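Local structure of ABC transporter, substrate binding protein (Polyamine) (Agrobacterium tumefaciens, 4EQ7) at residues A[61-66]-A[299-304]; A[156-161]-A[291-296]. The protein probably binds polyamines in the periplasm as the substrate-binding component of an ABC transporter. All coordinates share one frame; numbering follows the deposited sequence.

Contact 1: residues A[61-66]-A[299-304]; sequences GDYAAQ and QHRDEI
Arg-301 reaches from helix 299-304 across to helix 61-66 and lays its guanidinium group among Asp-62, Tyr-63 and Gln-66. The charged pair is made by NE rather than by the two terminal nitrogens: Arg-301 NE donates to Asp-62 OD2 at 2.7 Å, in a nearly straight hydrogen bond (163°) that also counts as a salt bridge. The acceptor lies in the guanidinium plane, yet the donor stands well above the plane of the carboxylate, so the two groups do not form the flat, two-pronged pairing. A bend at chi3 (-51°) in the arginine chain turns the guanidinium along the side of helix 61-66, and CB of Tyr-63 sits over the centre of one face, 4.1 Å above its plane. The Tyr-63 ring stands almost perpendicular to that plane and has NH1 of Arg-301 near its edge.

Gln-66, its chain extended beyond CG, reaches Asp-302, the residue after Arg-301. Its NE2 donates to Asp-302 OD2 at 3.1 Å, a more bent bond that again meets the carboxylate from above its plane. A water ties the cluster together, donating to Gln-66 OE1 and Asp-302 OD1 at 2.6 Å each and accepting from Arg-301 NH1 at 2.7 Å. Both ends of the Gln-66 amide are thereby engaged, which fixes which way round it lies.

The local helix axes approach to 9.7 Å and cross at -119°, a separation bridged by long polar side chains. In this periplasmic binding-protein fold the contact holds helix 61-67, which follows directly on strand 56-60 of the mixed sheet, against the long C-terminal helix 294-312. Ala-64 packs on strand 214-229. The Tyr-63 ring stacks on Tyr-40 of helix 40-48, which Arg-301 also touches, while Ile-304 packs against Trp-297.

Contact 2: residues A[156-161]-A[291-296]; sequences KLYPLD and NADMNY
Tyr-158 and Tyr-296 meet obliquely, their ring planes 51° apart and their centroids at 5.3 Å, with Tyr-158 CD1 against Tyr-296 CG. Each ring also takes a CH-pi contact. Asp-293 CB lies 3.5 Å from the centroid of the Tyr-158 ring, almost on the ring normal, and Leu-160 CG sits over a face of the Tyr-296 ring. Pro-159, which follows a cis peptide bond, adds CB against Tyr-296 CE1 at 3.9 Å.

The same Asp-293 is the N-cap of helix 294-312. A chi1 of -168° swings the carboxylate away from the backbone N and back over the first turn, where OD1 accepts from Tyr-296 N at 2.9 Å and, weakly, from Asn-295 N; one residue thus both caps the helix and covers an aromatic face. In this periplasmic binding-protein fold the turn leads from the short strand 290-291 into the long C-terminal helix.

The polar contacts between the two segments lie at the phenol ends. Asp-293 N donates to Tyr-158 OH at 3.0 Å and 164°, and that hydroxyl is also hydrogen-bonded to Glu-144 of helix 142-149. At the other tyrosine, a water lying in the ring plane joins Tyr-296 OH to the backbone oxygen of Leu-160, 2.6 Å from each.

In the fold
Both contacts use helix 294-312, contact 2 at its first turn and contact 1 further along, and their centres are 12 Å apart. Each is partly buried, neither belonging wholly to core or surface. In contact 1 buried Asp-62 and Tyr-63 meet a partly exposed arginine, and exposed Asp-302 lies at the outer side; in contact 2 Leu-160 and Tyr-296 are the buried members. Contact 1 joins two helices through charge, amide and water, whereas contact 2 holds a loop mainly by aromatic and aliphatic packing. They touch directly: the selenium of Met-294 packs on Asp-62 N, and Ile-304 CD1 on the Tyr-296 ring. Both segments of contact 2 lie between 66 and 299 in sequence.

Contact 1: residues A[61-66]-A[299-304]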
# COMPACT_ATOMS: atom_id res chain seq x y z
N GLY A 61 -1.42 -6.00 -2.82
CA GLY A 61 -0.42 -6.86 -3.45
C GLY A 61 -0.35 -8.27 -2.89
O GLY A 61 -0.15 -9.22 -3.66
N ASP A 62 -0.52 -8.44 -1.55
CA ASP A 62 -0.51 -9.78 -0.96
C ASP A 62 -1.77 -10.57 -1.33
O ASP A 62 -1.69 -11.79 -1.47
CB ASP A 62 -0.31 -9.74 0.57
CG ASP A 62 -1.37 -8.96 1.32
OD1 ASP A 62 -1.67 -7.82 0.92
OD2 ASP A 62 -1.85 -9.46 2.35
N TYR A 63 -2.94 -9.89 -1.49
CA TYR A 63 -4.15 -10.57 -1.94
C TYR A 63 -3.93 -11.05 -3.39
O TYR A 63 -4.29 -12.18 -3.70
CB TYR A 63 -5.39 -9.66 -1.87
CG TYR A 63 -6.58 -10.28 -2.57
CD1 TYR A 63 -7.36 -11.24 -1.94
CD2 TYR A 63 -6.85 -9.98 -3.91
CE1 TYR A 63 -8.41 -11.88 -2.61
CE2 TYR A 63 -7.88 -10.62 -4.59
CZ TYR A 63 -8.67 -11.55 -3.94
OH TYR A 63 -9.70 -12.16 -4.61
N ALA A 64 -3.38 -10.18 -4.27
CA ALA A 64 -3.11 -10.56 -5.68
C ALA A 64 -2.27 -11.84 -5.76
O ALA A 64 -2.59 -12.75 -6.54
CB ALA A 64 -2.37 -9.43 -6.42
N ALA A 65 -1.20 -11.90 -4.94
CA ALA A 65 -0.26 -13.04 -4.86
C ALA A 65 -0.93 -14.31 -4.33
O ALA A 65 -0.54 -15.40 -4.70
CB ALA A 65 0.95 -12.68 -4.04
N GLN A 66 -2.00 -14.17 -3.54
CA GLN A 66 -2.73 -15.32 -3.04
C GLN A 66 -3.83 -15.77 -4.01
O GLN A 66 -4.04 -16.98 -4.19
CB GLN A 66 -3.38 -14.97 -1.68
CG GLN A 66 -4.16 -16.13 -1.04
CD GLN A 66 -5.01 -15.66 0.10
OE1 GLN A 66 -5.88 -14.79 -0.06
NE2 GLN A 66 -4.80 -16.23 1.28
N GLN A 299 0.74 -16.46 1.66
CA GLN A 299 0.63 -17.74 2.35
C GLN A 299 0.10 -17.62 3.79
O GLN A 299 -0.34 -18.63 4.35
CB GLN A 299 2.02 -18.42 2.38
CG GLN A 299 2.54 -18.85 1.01
CD GLN A 299 4.00 -19.20 1.08
OE1 GLN A 299 4.88 -18.36 0.88
NE2 GLN A 299 4.30 -20.45 1.37
N HIS A 300 0.17 -16.42 4.40
CA HIS A 300 -0.20 -16.28 5.81
C HIS A 300 -1.24 -15.20 6.16
O HIS A 300 -1.64 -15.11 7.32
CB HIS A 300 1.08 -16.04 6.64
CG HIS A 300 2.08 -17.15 6.48
ND1 HIS A 300 1.86 -18.40 7.06
CD2 HIS A 300 3.18 -17.21 5.70
CE1 HIS A 300 2.88 -19.17 6.66
NE2 HIS A 300 3.71 -18.48 5.87
N ARG A 301 -1.66 -14.39 5.19
CA ARG A 301 -2.58 -13.27 5.45
C ARG A 301 -3.85 -13.58 6.24
O ARG A 301 -4.27 -12.76 7.06
CB ARG A 301 -2.86 -12.45 4.16
CG ARG A 301 -3.73 -13.17 3.09
CD ARG A 301 -3.74 -12.40 1.76
NE ARG A 301 -4.07 -10.98 1.98
CZ ARG A 301 -5.30 -10.52 2.20
NH1 ARG A 301 -6.34 -11.32 2.12
NH2 ARG A 301 -5.48 -9.22 2.43
N ASP A 302 -4.49 -14.73 5.98
CA ASP A 302 -5.75 -15.04 6.67
C ASP A 302 -5.52 -15.33 8.15
O ASP A 302 -6.30 -14.86 8.96
CB ASP A 302 -6.49 -16.21 5.98
CG ASP A 302 -6.81 -15.87 4.53
OD1 ASP A 302 -7.17 -14.70 4.26
OD2 ASP A 302 -6.69 -16.75 3.67
N GLU A 303 -4.45 -16.08 8.49
CA GLU A 303 -4.10 -16.40 9.89
C GLU A 303 -3.54 -15.19 10.62
O GLU A 303 -3.82 -15.02 11.81
CB GLU A 303 -3.11 -17.55 9.94
CG GLU A 303 -3.72 -18.87 9.44
CD GLU A 303 -3.81 -19.00 7.92
OE1 GLU A 303 -2.84 -18.66 7.21
OE2 GLU A 303 -4.89 -19.40 7.45
N ILE A 304 -2.73 -14.36 9.93
CA ILE A 304 -2.17 -13.15 10.57
C ILE A 304 -3.35 -12.22 10.92
O ILE A 304 -3.43 -11.76 12.06
CB ILE A 304 -1.11 -12.44 9.70
CG1 ILE A 304 0.19 -13.31 9.57
CG2 ILE A 304 -0.78 -11.04 10.26
CD1 ILE A 304 1.19 -12.85 8.47
O HOH W 1 -7.44 -13.81 1.78

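Contact 2: residues A[156-161]-A[291-296]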
# COMPACT_ATOMS: atom_id res chain seq x y z
N LYS A 156 17.30 -11.76 7.04
CA LYS A 156 16.71 -12.89 7.78
C LYS A 156 15.29 -12.59 8.29
O LYS A 156 14.76 -13.33 9.12
CB LYS A 156 17.64 -13.32 8.94
CG LYS A 156 19.03 -13.79 8.48
CD LYS A 156 18.99 -15.12 7.72
CE LYS A 156 20.29 -15.46 7.02
NZ LYS A 156 20.16 -16.70 6.20
N LEU A 157 14.65 -11.53 7.75
CA LEU A 157 13.31 -11.14 8.17
C LEU A 157 12.25 -12.23 7.95
O LEU A 157 11.50 -12.56 8.87
CB LEU A 157 12.94 -9.83 7.44
CG LEU A 157 11.72 -9.06 7.92
CD1 LEU A 157 11.83 -8.69 9.41
CD2 LEU A 157 11.53 -7.81 7.07
N TYR A 158 12.22 -12.83 6.75
CA TYR A 158 11.22 -13.84 6.41
C TYR A 158 11.72 -15.27 6.55
O TYR A 158 12.85 -15.53 6.16
CB TYR A 158 10.65 -13.60 5.01
CG TYR A 158 9.92 -12.28 4.90
CD1 TYR A 158 8.57 -12.18 5.26
CD2 TYR A 158 10.56 -11.14 4.43
CE1 TYR A 158 7.87 -10.97 5.12
CE2 TYR A 158 9.89 -9.91 4.36
CZ TYR A 158 8.55 -9.84 4.69
OH TYR A 158 7.90 -8.65 4.57
N PRO A 159 10.88 -16.24 7.01
CA PRO A 159 9.48 -16.10 7.49
C PRO A 159 9.42 -15.28 8.78
O PRO A 159 10.35 -15.34 9.60
CB PRO A 159 9.04 -17.56 7.70
CG PRO A 159 10.33 -18.27 8.05
CD PRO A 159 11.35 -17.64 7.15
N LEU A 160 8.37 -14.47 8.92
CA LEU A 160 8.25 -13.59 10.07
C LEU A 160 8.10 -14.36 11.37
O LEU A 160 7.29 -15.28 11.45
CB LEU A 160 7.06 -12.61 9.91
CG LEU A 160 7.08 -11.70 8.67
CD1 LEU A 160 5.82 -10.83 8.59
CD2 LEU A 160 8.32 -10.83 8.64
N ASP A 161 8.87 -13.97 12.39
CA ASP A 161 8.76 -14.57 13.71
C ASP A 161 7.63 -13.81 14.43
O ASP A 161 7.86 -12.77 15.06
CB ASP A 161 10.11 -14.50 14.47
CG ASP A 161 10.11 -15.17 15.83
OD1 ASP A 161 9.01 -15.44 16.37
OD2 ASP A 161 11.19 -15.33 16.42
N ASN A 291 11.95 -4.61 1.13
CA ASN A 291 10.80 -4.91 0.29
C ASN A 291 9.93 -5.96 0.97
O ASN A 291 10.39 -7.07 1.22
CB ASN A 291 11.23 -5.32 -1.15
CG ASN A 291 12.07 -4.26 -1.85
OD1 ASN A 291 13.26 -4.44 -2.12
ND2 ASN A 291 11.49 -3.11 -2.06
N ALA A 292 8.67 -5.59 1.32
CA ALA A 292 7.80 -6.58 1.98
C ALA A 292 7.52 -7.76 1.06
O ALA A 292 7.35 -7.59 -0.15
CB ALA A 292 6.50 -5.94 2.48
N ASP A 293 7.57 -8.98 1.62
CA ASP A 293 7.43 -10.19 0.84
C ASP A 293 5.96 -10.56 0.65
O ASP A 293 5.33 -11.11 1.55
CB ASP A 293 8.23 -11.33 1.50
CG ASP A 293 8.42 -12.59 0.68
OD1 ASP A 293 7.50 -12.95 -0.08
OD2 ASP A 293 9.42 -13.28 0.88
N MSE A 294 5.43 -10.28 -0.58
CA MSE A 294 4.04 -10.53 -0.98
C MSE A 294 3.70 -12.00 -1.01
O MSE A 294 2.54 -12.33 -0.78
CB MSE A 294 3.70 -9.89 -2.37
CG MSE A 294 3.93 -8.40 -2.46
SE MSE A 294 2.80 -7.29 -1.32
CE MSE A 294 3.98 -7.02 0.18
N ASN A 295 4.70 -12.86 -1.27
CA ASN A 295 4.55 -14.31 -1.30
C ASN A 295 4.41 -14.87 0.09
O ASN A 295 3.58 -15.75 0.29
CB ASN A 295 5.73 -14.99 -2.04
CG ASN A 295 5.75 -14.67 -3.51
OD1 ASN A 295 6.76 -14.22 -4.05
ND2 ASN A 295 4.61 -14.82 -4.17
N TYR A 296 5.22 -14.37 1.06
CA TYR A 296 5.05 -14.76 2.46
C TYR A 296 3.62 -14.33 2.87
O TYR A 296 2.88 -15.12 3.45
CB TYR A 296 6.10 -14.10 3.39
CG TYR A 296 5.75 -14.25 4.86
CD1 TYR A 296 6.18 -15.36 5.59
CD2 TYR A 296 4.91 -13.34 5.50
CE1 TYR A 296 5.78 -15.55 6.92
CE2 TYR A 296 4.47 -13.55 6.80
CZ TYR A 296 4.93 -14.64 7.52
OH TYR A 296 4.50 -14.79 8.82
O HOH W 2 5.66 -16.77 10.06